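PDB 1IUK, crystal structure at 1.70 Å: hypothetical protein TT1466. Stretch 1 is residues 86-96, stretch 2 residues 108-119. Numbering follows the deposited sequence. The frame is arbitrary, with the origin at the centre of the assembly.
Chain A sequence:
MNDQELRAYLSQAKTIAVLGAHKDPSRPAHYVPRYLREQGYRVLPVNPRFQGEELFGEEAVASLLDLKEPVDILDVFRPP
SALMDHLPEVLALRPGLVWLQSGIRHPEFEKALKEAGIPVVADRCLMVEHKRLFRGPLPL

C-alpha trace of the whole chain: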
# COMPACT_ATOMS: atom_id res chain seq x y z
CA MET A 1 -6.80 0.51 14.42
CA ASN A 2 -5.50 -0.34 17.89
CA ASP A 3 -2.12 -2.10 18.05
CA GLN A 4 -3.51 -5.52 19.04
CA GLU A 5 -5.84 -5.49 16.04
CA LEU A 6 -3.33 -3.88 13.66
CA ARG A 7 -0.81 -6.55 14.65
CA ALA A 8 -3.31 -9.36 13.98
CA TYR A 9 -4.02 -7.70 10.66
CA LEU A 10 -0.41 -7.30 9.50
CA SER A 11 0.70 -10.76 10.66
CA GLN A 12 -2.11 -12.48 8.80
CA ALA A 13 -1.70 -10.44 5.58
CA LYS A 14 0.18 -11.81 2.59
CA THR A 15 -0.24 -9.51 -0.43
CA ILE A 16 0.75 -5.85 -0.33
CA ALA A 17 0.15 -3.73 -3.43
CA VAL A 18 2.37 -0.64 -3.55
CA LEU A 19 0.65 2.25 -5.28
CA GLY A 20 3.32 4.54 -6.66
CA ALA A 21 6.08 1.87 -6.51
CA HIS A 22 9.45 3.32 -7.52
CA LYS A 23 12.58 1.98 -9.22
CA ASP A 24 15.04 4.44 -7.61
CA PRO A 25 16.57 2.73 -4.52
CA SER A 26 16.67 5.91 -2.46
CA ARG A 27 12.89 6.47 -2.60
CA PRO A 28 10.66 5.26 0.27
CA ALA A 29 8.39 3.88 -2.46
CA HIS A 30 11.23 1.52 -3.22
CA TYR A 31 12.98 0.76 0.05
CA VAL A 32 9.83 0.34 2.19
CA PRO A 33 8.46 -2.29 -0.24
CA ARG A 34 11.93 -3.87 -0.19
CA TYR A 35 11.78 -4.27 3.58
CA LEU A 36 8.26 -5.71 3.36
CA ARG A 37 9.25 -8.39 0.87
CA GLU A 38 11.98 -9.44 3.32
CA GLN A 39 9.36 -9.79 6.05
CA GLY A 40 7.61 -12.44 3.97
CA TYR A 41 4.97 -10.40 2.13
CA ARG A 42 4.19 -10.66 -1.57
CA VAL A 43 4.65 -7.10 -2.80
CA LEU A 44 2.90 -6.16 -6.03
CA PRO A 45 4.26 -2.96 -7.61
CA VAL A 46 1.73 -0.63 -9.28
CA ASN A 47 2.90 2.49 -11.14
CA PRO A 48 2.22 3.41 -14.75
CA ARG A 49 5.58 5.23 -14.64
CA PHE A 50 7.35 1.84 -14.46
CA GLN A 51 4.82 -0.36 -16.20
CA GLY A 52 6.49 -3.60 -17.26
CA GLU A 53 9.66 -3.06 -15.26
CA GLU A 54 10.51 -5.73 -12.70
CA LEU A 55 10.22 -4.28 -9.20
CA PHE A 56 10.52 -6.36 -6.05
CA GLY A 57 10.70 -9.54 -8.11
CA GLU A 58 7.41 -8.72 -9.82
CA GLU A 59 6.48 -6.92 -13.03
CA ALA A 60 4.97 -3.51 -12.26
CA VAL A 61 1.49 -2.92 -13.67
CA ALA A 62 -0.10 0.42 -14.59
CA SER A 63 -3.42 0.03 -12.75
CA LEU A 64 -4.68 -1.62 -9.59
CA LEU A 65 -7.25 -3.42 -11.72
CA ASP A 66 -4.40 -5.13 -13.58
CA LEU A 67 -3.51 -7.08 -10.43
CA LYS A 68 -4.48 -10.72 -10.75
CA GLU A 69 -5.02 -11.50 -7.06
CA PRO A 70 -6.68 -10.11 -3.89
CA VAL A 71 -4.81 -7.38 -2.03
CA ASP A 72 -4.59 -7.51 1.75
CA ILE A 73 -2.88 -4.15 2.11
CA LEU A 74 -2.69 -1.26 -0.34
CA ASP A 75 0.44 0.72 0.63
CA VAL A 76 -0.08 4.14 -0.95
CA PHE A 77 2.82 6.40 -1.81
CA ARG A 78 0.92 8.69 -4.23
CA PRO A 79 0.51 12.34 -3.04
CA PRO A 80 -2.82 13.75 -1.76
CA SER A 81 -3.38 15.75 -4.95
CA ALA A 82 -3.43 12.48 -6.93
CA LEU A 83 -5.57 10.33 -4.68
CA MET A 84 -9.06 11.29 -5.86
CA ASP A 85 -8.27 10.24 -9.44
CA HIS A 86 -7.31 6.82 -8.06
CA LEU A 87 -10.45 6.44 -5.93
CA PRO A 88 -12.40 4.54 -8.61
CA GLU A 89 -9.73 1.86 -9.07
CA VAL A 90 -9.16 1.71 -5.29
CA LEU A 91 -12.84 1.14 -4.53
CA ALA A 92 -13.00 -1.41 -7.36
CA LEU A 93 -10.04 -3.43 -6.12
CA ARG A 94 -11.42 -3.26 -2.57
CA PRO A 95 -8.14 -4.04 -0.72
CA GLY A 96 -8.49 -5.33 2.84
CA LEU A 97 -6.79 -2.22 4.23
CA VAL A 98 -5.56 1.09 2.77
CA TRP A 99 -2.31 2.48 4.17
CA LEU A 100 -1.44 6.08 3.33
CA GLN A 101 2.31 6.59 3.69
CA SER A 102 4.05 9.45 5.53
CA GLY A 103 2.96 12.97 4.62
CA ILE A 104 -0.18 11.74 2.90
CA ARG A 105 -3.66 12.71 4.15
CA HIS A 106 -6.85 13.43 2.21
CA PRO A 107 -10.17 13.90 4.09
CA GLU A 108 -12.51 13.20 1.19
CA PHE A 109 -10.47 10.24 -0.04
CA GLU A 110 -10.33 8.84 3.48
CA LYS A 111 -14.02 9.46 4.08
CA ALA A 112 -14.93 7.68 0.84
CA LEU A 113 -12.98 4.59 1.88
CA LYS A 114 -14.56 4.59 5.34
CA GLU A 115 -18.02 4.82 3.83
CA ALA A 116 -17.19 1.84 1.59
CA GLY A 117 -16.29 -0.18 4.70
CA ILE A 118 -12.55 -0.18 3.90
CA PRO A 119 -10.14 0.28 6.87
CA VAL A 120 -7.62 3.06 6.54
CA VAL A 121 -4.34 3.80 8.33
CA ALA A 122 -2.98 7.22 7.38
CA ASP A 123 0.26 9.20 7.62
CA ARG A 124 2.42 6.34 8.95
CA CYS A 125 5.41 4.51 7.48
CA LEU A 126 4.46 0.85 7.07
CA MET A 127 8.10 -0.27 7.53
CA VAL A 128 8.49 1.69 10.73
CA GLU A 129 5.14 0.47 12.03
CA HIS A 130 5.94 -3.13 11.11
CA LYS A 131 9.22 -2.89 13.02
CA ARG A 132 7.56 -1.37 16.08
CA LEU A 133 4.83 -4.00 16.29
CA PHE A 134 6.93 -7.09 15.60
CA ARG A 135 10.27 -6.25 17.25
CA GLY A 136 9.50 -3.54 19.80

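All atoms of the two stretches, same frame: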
# COMPACT_ATOMS: atom_id res chain seq x y z
N HIS A 86 -7.58 8.25 -8.23
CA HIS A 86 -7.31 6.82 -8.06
C HIS A 86 -8.50 6.16 -7.35
O HIS A 86 -8.65 4.94 -7.41
CB HIS A 86 -6.04 6.59 -7.20
CG HIS A 86 -4.74 6.76 -7.93
ND1 HIS A 86 -4.30 5.86 -8.88
CD2 HIS A 86 -3.76 7.68 -7.80
CE1 HIS A 86 -3.09 6.23 -9.30
NE2 HIS A 86 -2.74 7.33 -8.66
N LEU A 87 -9.31 6.96 -6.68
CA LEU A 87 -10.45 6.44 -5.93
C LEU A 87 -11.25 5.35 -6.62
O LEU A 87 -11.56 4.33 -6.02
CB LEU A 87 -11.39 7.57 -5.50
CG LEU A 87 -11.75 7.64 -4.01
CD1 LEU A 87 -12.97 8.52 -3.81
CD2 LEU A 87 -12.00 6.25 -3.45
N PRO A 88 -11.62 5.57 -7.89
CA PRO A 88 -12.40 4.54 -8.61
C PRO A 88 -11.73 3.17 -8.65
O PRO A 88 -12.37 2.15 -8.38
CB PRO A 88 -12.57 5.14 -10.01
CG PRO A 88 -12.41 6.60 -9.82
CD PRO A 88 -11.42 6.77 -8.71
N GLU A 89 -10.44 3.14 -9.01
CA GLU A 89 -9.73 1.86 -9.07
C GLU A 89 -9.48 1.28 -7.67
O GLU A 89 -9.40 0.06 -7.49
CB GLU A 89 -8.41 2.02 -9.83
CG GLU A 89 -7.38 2.91 -9.15
CD GLU A 89 -5.97 2.70 -9.69
OE1 GLU A 89 -5.77 1.80 -10.54
OE2 GLU A 89 -5.05 3.43 -9.26
N VAL A 90 -9.37 2.16 -6.67
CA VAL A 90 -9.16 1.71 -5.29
C VAL A 90 -10.43 1.02 -4.81
O VAL A 90 -10.40 -0.11 -4.33
CB VAL A 90 -8.81 2.92 -4.36
CG1 VAL A 90 -8.92 2.50 -2.89
CG2 VAL A 90 -7.38 3.41 -4.65
N LEU A 91 -11.56 1.71 -4.95
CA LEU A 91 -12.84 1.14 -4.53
C LEU A 91 -13.16 -0.14 -5.28
O LEU A 91 -13.75 -1.06 -4.72
CB LEU A 91 -13.94 2.17 -4.72
CG LEU A 91 -13.84 3.38 -3.77
CD1 LEU A 91 -14.81 4.45 -4.22
CD2 LEU A 91 -14.13 2.95 -2.34
N ALA A 92 -12.75 -0.22 -6.54
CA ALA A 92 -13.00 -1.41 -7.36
C ALA A 92 -12.19 -2.62 -6.90
O ALA A 92 -12.68 -3.74 -6.87
CB ALA A 92 -12.70 -1.11 -8.81
N LEU A 93 -10.92 -2.37 -6.57
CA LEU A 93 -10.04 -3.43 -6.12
C LEU A 93 -10.47 -3.92 -4.74
O LEU A 93 -10.35 -5.11 -4.43
CB LEU A 93 -8.60 -2.91 -6.04
CG LEU A 93 -7.55 -3.79 -5.33
CD1 LEU A 93 -6.96 -4.77 -6.33
CD2 LEU A 93 -6.47 -2.91 -4.73
N ARG A 94 -10.98 -2.99 -3.94
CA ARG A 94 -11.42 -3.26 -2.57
C ARG A 94 -10.35 -4.03 -1.77
O ARG A 94 -10.53 -5.20 -1.42
CB ARG A 94 -12.75 -4.02 -2.55
CG ARG A 94 -13.81 -3.34 -1.69
CD ARG A 94 -15.09 -4.19 -1.51
NE ARG A 94 -15.60 -4.15 -0.14
CZ ARG A 94 -16.00 -3.04 0.48
NH1 ARG A 94 -15.97 -1.87 -0.14
NH2 ARG A 94 -16.44 -3.10 1.73
N PRO A 95 -9.21 -3.37 -1.47
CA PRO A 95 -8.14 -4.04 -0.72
C PRO A 95 -8.65 -4.19 0.71
O PRO A 95 -9.56 -3.47 1.12
CB PRO A 95 -6.98 -3.05 -0.81
CG PRO A 95 -7.64 -1.74 -0.87
CD PRO A 95 -8.86 -1.96 -1.74
N GLY A 96 -8.06 -5.12 1.47
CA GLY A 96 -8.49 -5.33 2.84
C GLY A 96 -8.21 -4.15 3.75
O GLY A 96 -8.91 -3.94 4.74
N GLU A 108 -11.48 13.77 2.04
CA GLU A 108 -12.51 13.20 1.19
C GLU A 108 -12.16 11.78 0.80
O GLU A 108 -12.99 10.88 0.88
CB GLU A 108 -12.70 14.05 -0.08
CG GLU A 108 -13.39 13.29 -1.22
CD GLU A 108 -14.21 14.18 -2.14
OE1 GLU A 108 -13.83 15.36 -2.32
OE2 GLU A 108 -15.22 13.69 -2.69
N PHE A 109 -10.92 11.57 0.36
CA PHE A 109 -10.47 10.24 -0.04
C PHE A 109 -10.62 9.26 1.11
O PHE A 109 -11.08 8.13 0.92
CB PHE A 109 -9.01 10.30 -0.50
CG PHE A 109 -8.47 8.99 -0.99
CD1 PHE A 109 -8.70 8.58 -2.31
CD2 PHE A 109 -7.72 8.17 -0.15
CE1 PHE A 109 -8.19 7.36 -2.78
CE2 PHE A 109 -7.21 6.95 -0.61
CZ PHE A 109 -7.44 6.55 -1.92
N GLU A 110 -10.25 9.69 2.30
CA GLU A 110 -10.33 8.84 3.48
C GLU A 110 -11.77 8.58 3.87
O GLU A 110 -12.12 7.46 4.26
CB GLU A 110 -9.58 9.49 4.64
CG GLU A 110 -8.06 9.54 4.41
CD GLU A 110 -7.34 10.34 5.46
OE1 GLU A 110 -7.61 10.11 6.66
OE2 GLU A 110 -6.51 11.20 5.10
N LYS A 111 -12.61 9.60 3.75
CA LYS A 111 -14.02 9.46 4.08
C LYS A 111 -14.69 8.50 3.11
O LYS A 111 -15.52 7.70 3.52
CB LYS A 111 -14.73 10.82 4.03
CG LYS A 111 -16.23 10.74 4.36
CD LYS A 111 -17.04 11.80 3.59
CE LYS A 111 -18.48 11.90 4.10
NZ LYS A 111 -18.57 11.76 5.59
N ALA A 112 -14.33 8.57 1.83
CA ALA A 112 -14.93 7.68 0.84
C ALA A 112 -14.60 6.22 1.12
O ALA A 112 -15.44 5.33 0.92
CB ALA A 112 -14.47 8.05 -0.56
N LEU A 113 -13.38 5.96 1.58
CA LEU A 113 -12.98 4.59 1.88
C LEU A 113 -13.71 4.08 3.12
O LEU A 113 -14.15 2.92 3.17
CB LEU A 113 -11.46 4.52 2.09
CG LEU A 113 -10.59 4.63 0.83
CD1 LEU A 113 -9.11 4.47 1.23
CD2 LEU A 113 -10.98 3.56 -0.21
N LYS A 114 -13.85 4.95 4.12
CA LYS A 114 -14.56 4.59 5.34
C LYS A 114 -16.00 4.20 4.98
O LYS A 114 -16.51 3.15 5.36
CB LYS A 114 -14.58 5.77 6.31
CG LYS A 114 -15.61 5.64 7.44
CD LYS A 114 -15.92 6.99 8.09
CE LYS A 114 -17.38 7.08 8.52
NZ LYS A 114 -18.24 7.69 7.46
N GLU A 115 -16.66 5.08 4.24
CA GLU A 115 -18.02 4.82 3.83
C GLU A 115 -18.15 3.49 3.08
O GLU A 115 -19.15 2.78 3.23
CB GLU A 115 -18.54 6.01 3.02
CG GLU A 115 -18.71 7.23 3.93
CD GLU A 115 -19.13 8.49 3.20
OE1 GLU A 115 -19.87 9.30 3.80
OE2 GLU A 115 -18.72 8.68 2.03
N ALA A 116 -17.14 3.11 2.30
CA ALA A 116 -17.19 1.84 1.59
C ALA A 116 -16.83 0.64 2.49
O ALA A 116 -16.74 -0.50 2.02
CB ALA A 116 -16.25 1.88 0.39
N GLY A 117 -16.64 0.89 3.78
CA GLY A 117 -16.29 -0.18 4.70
C GLY A 117 -14.84 -0.66 4.57
O GLY A 117 -14.52 -1.80 4.93
N ILE A 118 -13.96 0.20 4.07
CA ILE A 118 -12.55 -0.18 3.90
C ILE A 118 -11.68 0.51 4.96
O ILE A 118 -11.60 1.75 5.00
CB ILE A 118 -12.05 0.20 2.49
CG1 ILE A 118 -12.88 -0.55 1.44
CG2 ILE A 118 -10.55 -0.15 2.34
CD1 ILE A 118 -12.63 -0.12 0.00
N PRO A 119 -11.01 -0.28 5.83
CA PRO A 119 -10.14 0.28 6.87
C PRO A 119 -9.02 1.11 6.29
O PRO A 119 -8.48 0.79 5.23
CB PRO A 119 -9.61 -0.96 7.60
CG PRO A 119 -10.49 -2.07 7.22
CD PRO A 119 -11.03 -1.75 5.86

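Helices 87-93 and 108-115 run nearly side by side in the same direction, their axes 23° apart and 11.0 Å at closest approach, and the two stretches together bury 572 Å². His-86 takes no part in the contact: its ND1 donates to Glu-89 OE2 (2.6 Å) within the same stretch.

Leu-87 opens the interface. Its CA-to-CB bond points sideways, but an off-well chi1 of -128° and a t chi2 bring the end of the side chain nearer, so that CG lies 3.6 Å from Phe-109 CD1 and CD1 lies 3.6 Å from Ala-112 CB. The CB of Ala-112, directed toward stretch 1, is a lone methyl, small enough to sit against the end of Leu-87. Pro-88 and Glu-89 are out of reach.

One turn on, Val-90 points toward stretch 2. Val-90 CG1 packs on Leu-113 CD2 at 3.5 Å, and both methyls reach Phe-109 CZ, CG2 at 4.2 Å near the plane of the ring and CG1 at 4.4 Å; they give a short, wholly apolar surface. Leu-91, in the m,t rotamer, uses CD2 against three side chains: Ala-116 CB at 3.6 Å, Leu-113 CD2 at 3.9 Å and Ile-118 CD1 at 4.1 Å. Val-90, Phe-109, Leu-113 and Ile-118 are buried and apolar, whereas Arg-94 stays exposed.

Arg-94 leaves helical geometry with positive phi (49°). Its long side chain reaches the end of the second helix, where NH1 and NH2 both donate to Ala-116 O, at 2.7 and 2.6 Å (N-H...O angles 139° and 141°). That oxygen lies near the guanidinium plane, whereas Ile-118 CG1 covers one face, 3.7 Å from NH1. Gly-117 suits the adjoining Schellman turn, since its phi of 75° favours glycine.

Beyond the helices, Pro-95 O lies 3.7 Å from Ile-118 CG2, and Gly-96 O approaches Pro-119 CD at 3.2 Å.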